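Local coordinates for gentamicin resistance protein (PDB 6CTZ) that confers aminoglycoside resistance as a 2''-phosphotransferase, probably phosphorylating antibiotics such as kanamycin with a guanine nucleotide as the phosphate donor, at residues D37-P43 with P84-K90; L141-L146 with F172-M176; Y167-R171 with D292-F297. The protein carries 2 engineered substitutions. Numbering follows the deposited sequence.

Contact 1 (D37-P43 with P84-K90). With GDP (guanosine-5'-diphosphate), chain B.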
# COMPACT_ATOMS: atom_id res chain seq x y z
N ASP A 37 4.47 -11.32 20.72
CA ASP A 37 3.02 -11.22 20.63
C ASP A 37 2.51 -9.86 20.22
O ASP A 37 1.44 -9.78 19.61
CB ASP A 37 2.37 -11.57 21.98
CG ASP A 37 2.63 -12.99 22.41
OD1 ASP A 37 3.02 -13.81 21.55
OD2 ASP A 37 2.45 -13.29 23.61
N TRP A 38 3.21 -8.78 20.56
CA TRP A 38 2.68 -7.42 20.41
C TRP A 38 3.53 -6.65 19.42
O TRP A 38 4.75 -6.56 19.59
CB TRP A 38 2.70 -6.69 21.75
CG TRP A 38 1.70 -7.21 22.72
CD1 TRP A 38 1.94 -8.06 23.77
CD2 TRP A 38 0.30 -6.94 22.74
NE1 TRP A 38 0.77 -8.32 24.44
CE2 TRP A 38 -0.26 -7.64 23.82
CE3 TRP A 38 -0.55 -6.16 21.94
CZ2 TRP A 38 -1.62 -7.59 24.13
CZ3 TRP A 38 -1.90 -6.11 22.24
CH2 TRP A 38 -2.42 -6.82 23.33
N VAL A 39 2.89 -6.08 18.42
CA VAL A 39 3.57 -5.23 17.50
C VAL A 39 3.44 -3.78 18.00
O VAL A 39 2.36 -3.32 18.19
CB VAL A 39 2.95 -5.31 16.06
CG1 VAL A 39 3.62 -4.31 15.13
CG2 VAL A 39 3.00 -6.72 15.52
N PHE A 40 4.55 -3.12 18.24
CA PHE A 40 4.55 -1.69 18.52
C PHE A 40 5.09 -0.96 17.30
O PHE A 40 6.16 -1.30 16.78
CB PHE A 40 5.29 -1.34 19.81
CG PHE A 40 4.46 -1.60 21.02
CD1 PHE A 40 4.42 -2.86 21.60
CD2 PHE A 40 3.65 -0.60 21.54
CE1 PHE A 40 3.63 -3.11 22.71
CE2 PHE A 40 2.85 -0.85 22.64
CZ PHE A 40 2.84 -2.10 23.22
N ARG A 41 4.31 0.02 16.83
CA ARG A 41 4.54 0.61 15.52
C ARG A 41 4.68 2.12 15.70
O ARG A 41 3.76 2.79 16.19
CB ARG A 41 3.37 0.27 14.59
CG ARG A 41 3.56 0.67 13.15
CD ARG A 41 2.36 0.17 12.40
NE ARG A 41 2.18 0.55 11.00
CZ ARG A 41 1.24 1.40 10.58
NH1 ARG A 41 0.49 2.06 11.46
NH2 ARG A 41 1.05 1.59 9.29
N PHE A 42 5.84 2.64 15.30
CA PHE A 42 6.28 3.99 15.61
C PHE A 42 6.42 4.79 14.33
O PHE A 42 7.27 4.45 13.48
CB PHE A 42 7.62 3.94 16.33
CG PHE A 42 7.56 3.31 17.69
CD1 PHE A 42 7.28 4.07 18.82
CD2 PHE A 42 7.79 1.95 17.85
CE1 PHE A 42 7.22 3.49 20.08
CE2 PHE A 42 7.74 1.36 19.10
CZ PHE A 42 7.45 2.13 20.22
N PRO A 43 5.66 5.87 14.14
CA PRO A 43 5.83 6.71 12.95
C PRO A 43 7.24 7.26 12.81
O PRO A 43 7.93 7.53 13.80
CB PRO A 43 4.81 7.83 13.17
CG PRO A 43 3.72 7.18 13.97
CD PRO A 43 4.46 6.24 14.91
N PRO A 84 1.88 10.24 17.89
CA PRO A 84 1.34 9.01 18.48
C PRO A 84 2.16 7.78 18.10
O PRO A 84 2.93 7.79 17.15
CB PRO A 84 -0.04 8.91 17.82
CG PRO A 84 0.18 9.50 16.46
CD PRO A 84 1.17 10.63 16.66
N PHE A 85 1.93 6.70 18.86
CA PHE A 85 2.38 5.37 18.46
C PHE A 85 1.38 4.35 18.99
O PHE A 85 0.56 4.68 19.85
CB PHE A 85 3.84 5.08 18.87
CG PHE A 85 4.04 4.89 20.34
CD1 PHE A 85 3.91 3.63 20.92
CD2 PHE A 85 4.42 5.96 21.15
CE1 PHE A 85 4.12 3.45 22.28
CE2 PHE A 85 4.63 5.77 22.51
CZ PHE A 85 4.48 4.52 23.07
N VAL A 86 1.40 3.14 18.43
CA VAL A 86 0.44 2.15 18.84
C VAL A 86 0.99 0.76 19.03
O VAL A 86 2.00 0.46 18.55
CB VAL A 86 -0.71 2.01 17.77
CG1 VAL A 86 -1.48 3.30 17.67
CG2 VAL A 86 -0.16 1.63 16.39
N GLY A 87 0.24 -0.06 19.74
CA GLY A 87 0.55 -1.45 19.90
C GLY A 87 -0.68 -2.30 19.58
O GLY A 87 -1.75 -1.97 19.99
N TYR A 88 -0.47 -3.39 18.85
CA TYR A 88 -1.51 -4.31 18.49
C TYR A 88 -1.03 -5.75 18.51
O TYR A 88 0.11 -5.96 18.30
CB TYR A 88 -2.11 -3.96 17.11
CG TYR A 88 -1.15 -3.85 15.91
CD1 TYR A 88 -0.58 -2.67 15.60
CD2 TYR A 88 -0.93 -4.92 15.06
CE1 TYR A 88 0.21 -2.52 14.49
CE2 TYR A 88 -0.12 -4.77 13.94
CZ TYR A 88 0.41 -3.56 13.67
OH TYR A 88 1.20 -3.35 12.57
N ARG A 89 -1.91 -6.68 18.78
CA ARG A 89 -1.54 -8.08 18.76
C ARG A 89 -1.10 -8.37 17.32
O ARG A 89 -1.76 -8.01 16.40
CB ARG A 89 -2.70 -9.02 19.14
CG ARG A 89 -3.00 -9.06 20.63
CD ARG A 89 -3.68 -10.34 21.12
NE ARG A 89 -3.62 -10.43 22.59
CZ ARG A 89 -2.63 -11.00 23.29
NH1 ARG A 89 -1.62 -11.56 22.70
NH2 ARG A 89 -2.66 -11.01 24.62
N LYS A 90 0.00 -9.07 17.17
CA LYS A 90 0.53 -9.38 15.85
C LYS A 90 -0.56 -10.00 14.98
O LYS A 90 -1.30 -10.89 15.41
CB LYS A 90 1.70 -10.34 16.01
CG LYS A 90 2.48 -10.54 14.73
CD LYS A 90 3.69 -11.43 14.96
CE LYS A 90 3.30 -12.86 15.25
NZ LYS A 90 4.47 -13.77 15.19
PB GDP B . 5.01 1.38 6.67
O1B GDP B . 3.74 2.18 6.78
O2B GDP B . 5.10 0.62 5.37
O3B GDP B . 6.23 2.21 6.99
O3A GDP B . 4.92 0.30 7.88
PA GDP B . 4.03 -1.05 7.98
O1A GDP B . 2.74 -0.78 8.70
O2A GDP B . 3.87 -1.67 6.60
O5' GDP B . 4.95 -1.94 8.97
C5' GDP B . 6.31 -2.19 8.61
C4' GDP B . 6.52 -3.68 8.48
O4' GDP B . 6.37 -4.28 9.76
C3' GDP B . 5.50 -4.40 7.61
O3' GDP B . 5.78 -4.28 6.21
C2' GDP B . 5.69 -5.81 8.09
O2' GDP B . 6.89 -6.37 7.56
C1' GDP B . 5.91 -5.61 9.58
N9 GDP B . 4.63 -5.73 10.31
C8 GDP B . 3.82 -4.74 10.75
N7 GDP B . 2.74 -5.28 11.37
C5 GDP B . 2.86 -6.62 11.32
C6 GDP B . 2.09 -7.79 11.76
O6 GDP B . 1.01 -7.64 12.38
N1 GDP B . 2.60 -9.00 11.49
C2 GDP B . 3.76 -9.19 10.83
N2 GDP B . 4.20 -10.44 10.62
N3 GDP B . 4.52 -8.17 10.39
C4 GDP B . 4.11 -6.90 10.62
O HOH W 1 -0.35 -11.93 19.92
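Two neighbouring antiparallel strands of the five-stranded sheet in the kinase-like N-terminal lobe pair here and present one face to the guanine nucleotide. Strand 38-43 runs at 158° to strand 84-89, their axes 4.5 Å apart. Val39 and Tyr88 form a hydrogen-bonded pair (Val39 N to Tyr88 O 2.8 Å, Tyr88 N to Val39 O 2.9 Å), as do Arg41 and Val86, where Arg41 N reaches Val86 O at 2.9 Å and Val86 N reaches Arg41 O at 3.3 Å. Beyond the strand ends Lys90 N donates to Asp37 O at 2.9 Å, and a water joins Asp37 O to Arg89 NH1.

Trp38, Phe40 and Arg89 share the face turned from the nucleotide. Gly87 lets the Phe40 ring lie across the backbone, Gly87 CA sitting 3.8 Å from its centroid in a CH-pi contact; an ideal CB there would clash with Phe40 CE2. Arg89 CG packs likewise over the six-membered ring of Trp38. Phe42 and Phe85 make an offset stack with centroids 4.7 Å apart, and helix 2-11 packs against both.

Val39, Arg41, Val86 and Tyr88 point to the other face. Val39 CB lies 3.9 Å from the Tyr88 ring centroid, over the ring, and Val39 and Lys90 also line the guanine pocket. Arg41 is extended (chi1 to chi3 all t) and forms a salt bridge with Glu55 of helix 46-62. The two strands thus hold the alpha phosphate and the base: Arg41 NE donates to GDP O1A at 2.7 Å, while Tyr88 OH donates to GDP N7, also at 2.7 Å.

Contact 2 (L141-L146 with F172-M176)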
# COMPACT_ATOMS: atom_id res chain seq x y z
N LEU A 141 -7.43 11.67 -7.95
CA LEU A 141 -6.26 11.02 -8.53
C LEU A 141 -5.77 11.73 -9.79
O LEU A 141 -4.56 11.77 -10.05
CB LEU A 141 -6.56 9.54 -8.79
CG LEU A 141 -5.37 8.68 -9.20
CD1 LEU A 141 -4.20 8.90 -8.25
CD2 LEU A 141 -5.78 7.21 -9.23
N LYS A 142 -6.69 12.29 -10.58
CA LYS A 142 -6.27 13.03 -11.77
C LYS A 142 -5.37 14.20 -11.40
O LYS A 142 -4.33 14.43 -12.03
CB LYS A 142 -7.50 13.51 -12.53
CG LYS A 142 -7.17 14.21 -13.84
CD LYS A 142 -8.42 14.78 -14.50
CE LYS A 142 -8.09 15.42 -15.84
NZ LYS A 142 -9.31 15.92 -16.54
N ASN A 143 -5.75 14.94 -10.36
CA ASN A 143 -4.95 16.09 -9.94
C ASN A 143 -3.61 15.66 -9.33
O ASN A 143 -2.60 16.34 -9.51
CB ASN A 143 -5.75 16.94 -8.95
CG ASN A 143 -4.94 18.09 -8.39
OD1 ASN A 143 -4.67 19.07 -9.09
ND2 ASN A 143 -4.54 17.97 -7.13
N LYS A 144 -3.60 14.53 -8.62
CA LYS A 144 -2.34 14.02 -8.06
C LYS A 144 -1.35 13.67 -9.17
O LYS A 144 -0.16 13.96 -9.07
CB LYS A 144 -2.62 12.80 -7.19
CG LYS A 144 -1.40 12.22 -6.49
CD LYS A 144 -1.81 11.11 -5.52
CE LYS A 144 -0.62 10.61 -4.72
NZ LYS A 144 -1.02 9.61 -3.69
N ILE A 145 -1.84 13.06 -10.25
CA ILE A 145 -0.96 12.69 -11.36
C ILE A 145 -0.52 13.93 -12.13
O ILE A 145 0.61 13.99 -12.63
CB ILE A 145 -1.65 11.63 -12.22
CG1 ILE A 145 -1.75 10.32 -11.42
CG2 ILE A 145 -0.92 11.43 -13.56
CD1 ILE A 145 -2.76 9.31 -11.97
N LEU A 146 -1.38 14.95 -12.22
CA LEU A 146 -0.96 16.21 -12.82
C LEU A 146 0.21 16.82 -12.05
O LEU A 146 1.21 17.23 -12.65
CB LEU A 146 -2.14 17.18 -12.86
CG LEU A 146 -1.85 18.58 -13.39
CD1 LEU A 146 -1.39 18.52 -14.83
CD2 LEU A 146 -3.08 19.47 -13.25
N PHE A 172 2.04 9.83 -19.40
CA PHE A 172 1.25 10.84 -18.71
C PHE A 172 0.11 11.35 -19.59
O PHE A 172 -1.03 11.47 -19.13
CB PHE A 172 2.15 12.00 -18.26
CG PHE A 172 2.87 11.75 -16.97
CD1 PHE A 172 2.20 11.77 -15.75
CD2 PHE A 172 4.24 11.51 -16.97
CE1 PHE A 172 2.89 11.55 -14.56
CE2 PHE A 172 4.93 11.30 -15.78
CZ PHE A 172 4.24 11.31 -14.58
N GLN A 173 0.40 11.63 -20.86
CA GLN A 173 -0.65 12.13 -21.74
C GLN A 173 -1.72 11.07 -22.01
O GLN A 173 -2.91 11.40 -22.08
CB GLN A 173 -0.07 12.69 -23.03
CG GLN A 173 0.72 13.98 -22.82
CD GLN A 173 0.02 14.94 -21.88
OE1 GLN A 173 0.43 15.11 -20.73
NE2 GLN A 173 -1.05 15.57 -22.35
N SER A 174 -1.32 9.81 -22.14
CA SER A 174 -2.30 8.75 -22.37
C SER A 174 -3.28 8.64 -21.20
O SER A 174 -4.48 8.40 -21.41
CB SER A 174 -1.60 7.42 -22.63
OG SER A 174 -0.96 7.43 -23.89
N TYR A 175 -2.80 8.83 -19.98
CA TYR A 175 -3.71 8.86 -18.84
C TYR A 175 -4.54 10.14 -18.86
O TYR A 175 -5.78 10.08 -18.84
CB TYR A 175 -2.94 8.75 -17.52
CG TYR A 175 -3.83 8.96 -16.32
CD1 TYR A 175 -4.63 7.94 -15.83
CD2 TYR A 175 -3.90 10.20 -15.70
CE1 TYR A 175 -5.47 8.13 -14.75
CE2 TYR A 175 -4.73 10.41 -14.62
CZ TYR A 175 -5.51 9.37 -14.14
OH TYR A 175 -6.35 9.58 -13.06
N MET A 176 -3.88 11.30 -18.94
CA MET A 176 -4.56 12.56 -18.67
C MET A 176 -5.62 12.89 -19.72
O MET A 176 -6.63 13.53 -19.38
CB MET A 176 -3.54 13.70 -18.56
CG MET A 176 -2.63 13.61 -17.34
SD MET A 176 -3.46 13.81 -15.73
CE MET A 176 -4.38 15.32 -16.00
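Helices 141-155 and 162-176 pack nearly antiparallel through these segments, the axes of these short segments lying 10.9 Å apart at 159°. Ile145 (chi1 m, chi2 t) is central: its CB points across, its CD1 lies over the face of the Tyr175 ring, 3.8 Å from the centroid, and its CG2 meets the edge of Phe172 at CD1, 3.8 Å away. Tyr175, chi1 t, extends across the gap so that its OH comes within 3.7 Å of Lys142 CA. Met176 is folded, with all three chi angles m, which brings its SD to 4.1 Å from Ile145 CG2 and its CE to 3.7 Å from Lys142 CG. The Lys142 chain, t throughout, thereby gives its aliphatic part to the contact. Phe172 (chi1 m) stacks on Phe264 of helix 251-276, whose Phe261 touches Leu141 and Ile145. No hydrogen bond spans the two segments: aromatic, thioether and aliphatic surfaces join them, so their association rests on shape and apolar burial within the helical C-terminal lobe of the kinase-like fold.

Contact 3 (Y167-R171 with D292-F297)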
# COMPACT_ATOMS: atom_id res chain seq x y z
N TYR A 167 8.88 8.68 -23.75
CA TYR A 167 8.02 7.61 -23.25
C TYR A 167 7.19 8.07 -22.06
O TYR A 167 5.98 7.86 -22.01
CB TYR A 167 8.87 6.39 -22.87
CG TYR A 167 8.13 5.34 -22.07
CD1 TYR A 167 7.25 4.48 -22.69
CD2 TYR A 167 8.33 5.22 -20.69
CE1 TYR A 167 6.57 3.51 -21.96
CE2 TYR A 167 7.65 4.26 -19.96
CZ TYR A 167 6.77 3.40 -20.60
OH TYR A 167 6.09 2.45 -19.88
N LEU A 168 7.83 8.72 -21.08
CA LEU A 168 7.09 9.17 -19.91
C LEU A 168 6.03 10.20 -20.27
O LEU A 168 4.92 10.17 -19.73
CB LEU A 168 8.04 9.70 -18.83
CG LEU A 168 8.88 8.64 -18.12
CD1 LEU A 168 9.76 9.32 -17.10
CD2 LEU A 168 8.00 7.59 -17.45
N THR A 169 6.36 11.15 -21.15
CA THR A 169 5.35 12.12 -21.57
C THR A 169 4.17 11.44 -22.23
O THR A 169 3.01 11.81 -22.00
CB THR A 169 5.99 13.14 -22.52
OG1 THR A 169 7.04 13.83 -21.83
CG2 THR A 169 4.95 14.14 -23.00
N LEU A 170 4.44 10.42 -23.06
CA LEU A 170 3.38 9.65 -23.69
C LEU A 170 2.49 8.99 -22.64
O LEU A 170 1.26 9.02 -22.76
CB LEU A 170 4.00 8.58 -24.59
CG LEU A 170 3.04 7.53 -25.16
CD1 LEU A 170 2.00 8.15 -26.09
CD2 LEU A 170 3.82 6.43 -25.86
N ARG A 171 3.09 8.39 -21.62
CA ARG A 171 2.32 7.71 -20.59
C ARG A 171 1.46 8.69 -19.80
O ARG A 171 0.28 8.44 -19.56
CB ARG A 171 3.24 6.92 -19.66
CG ARG A 171 4.08 5.87 -20.37
CD ARG A 171 3.22 4.70 -20.83
NE ARG A 171 2.93 3.77 -19.73
CZ ARG A 171 2.21 2.66 -19.87
NH1 ARG A 171 1.67 2.34 -21.04
NH2 ARG A 171 2.01 1.86 -18.82
N ASP A 292 10.38 -0.39 -17.23
CA ASP A 292 8.96 -0.15 -17.47
C ASP A 292 8.69 0.07 -18.96
O ASP A 292 7.76 -0.51 -19.53
CB ASP A 292 8.50 1.06 -16.66
CG ASP A 292 7.00 1.21 -16.63
OD1 ASP A 292 6.34 0.45 -15.90
OD2 ASP A 292 6.47 2.11 -17.33
N LYS A 293 9.51 0.90 -19.61
CA LYS A 293 9.35 1.14 -21.04
C LYS A 293 9.58 -0.13 -21.84
O LYS A 293 8.81 -0.45 -22.75
CB LYS A 293 10.30 2.25 -21.49
CG LYS A 293 10.29 2.51 -22.99
CD LYS A 293 11.23 3.66 -23.35
CE LYS A 293 11.15 4.02 -24.83
NZ LYS A 293 11.71 2.94 -25.70
N ALA A 294 10.64 -0.88 -21.50
CA ALA A 294 10.95 -2.10 -22.24
C ALA A 294 9.85 -3.14 -22.07
O ALA A 294 9.54 -3.88 -23.02
CB ALA A 294 12.30 -2.65 -21.79
N ASN A 295 9.25 -3.22 -20.89
CA ASN A 295 8.20 -4.22 -20.65
C ASN A 295 6.92 -3.89 -21.41
O ASN A 295 6.22 -4.80 -21.85
CB ASN A 295 7.92 -4.35 -19.16
CG ASN A 295 9.05 -5.03 -18.41
OD1 ASN A 295 9.91 -5.67 -19.01
ND2 ASN A 295 9.04 -4.89 -17.09
N ASN A 296 6.59 -2.60 -21.56
CA ASN A 296 5.33 -2.22 -22.19
C ASN A 296 5.41 -2.15 -23.71
O ASN A 296 4.42 -2.48 -24.38
CB ASN A 296 4.83 -0.89 -21.62
CG ASN A 296 4.31 -1.04 -20.20
OD1 ASN A 296 3.65 -2.02 -19.87
ND2 ASN A 296 4.62 -0.07 -19.36
N PHE A 297 6.54 -1.74 -24.27
CA PHE A 297 6.67 -1.62 -25.72
C PHE A 297 7.85 -2.39 -26.27
O PHE A 297 8.10 -2.34 -27.48
CB PHE A 297 6.76 -0.14 -26.12
CG PHE A 297 5.55 0.66 -25.76
CD1 PHE A 297 4.28 0.19 -26.07
CD2 PHE A 297 5.67 1.87 -25.09
CE1 PHE A 297 3.16 0.92 -25.74
CE2 PHE A 297 4.55 2.60 -24.75
CZ PHE A 297 3.30 2.12 -25.07
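The C-terminal end of the chain, residues 292-297, packs on the middle of helix 162-176 within the helical C-terminal lobe of the kinase-like fold, structural packing away from the nucleotide and metal sites. The axes of these short segments lie 11.6 Å apart at 66°. Tyr167 (chi1 t) is the centrepiece.

Polar contacts gather at its hydroxyl. Tyr167 OH donates to Asp292 OD2 at 2.6 Å and accepts from Asn296 ND2 at 3.0 Å. Arg171 NH2 lies 3.3 Å from Asn296 ND2, but both are donors; the guanidinium is held instead by helix 251-276, with NE bonded to Thr263 and NH2 to Ser259. Thr263 also bonds Asp292 OD2; Arg171 NE stays 4.6 Å from Asp292 OD2, beyond a salt bridge.

Apolar contacts flank the ring on one face and at its rim. Lys293 CB sits over the face, 3.6 Å from the Tyr167 centroid, a CH-pi contact. Phe297, the final residue, meets it rim to rim, Tyr167 CE1 to Phe297 CE2 being 3.6 Å with the planes at 82°, and Leu170 CD2 touches the same Phe297 CE2 at 4.1 Å.

The tyrosine is therefore used twice, as a packing surface and as both donor and acceptor; its two directional bonds tie the C-terminal helix to helix 162-176, and Asp292 and Arg171 extend the polar cluster through Thr263 to a third helix.

In the fold
Contact 1 belongs to the nucleotide-binding lobe, while contacts 2 and 3 lie on the opposite side of the chain's centre; contact 1 is centred about 36 Å from contact 2 and about 40 Å from contact 3. The latter two share helix 162-176, and their centres are about 15 Å apart. Contact 2 joins that helix to 141-155, contact 3 joins it to the C-terminal helix, and helix 251-276 packs against both. GDP is bound directly at contact 1, where the Arg41 side chain is about 4 Å from a magnesium ion and about 9 Å from kanamycin. Kanamycin lies about 10 Å from the side chain of Leu141 (contact 2) and about 8 Å from that of Asp292 (contact 3).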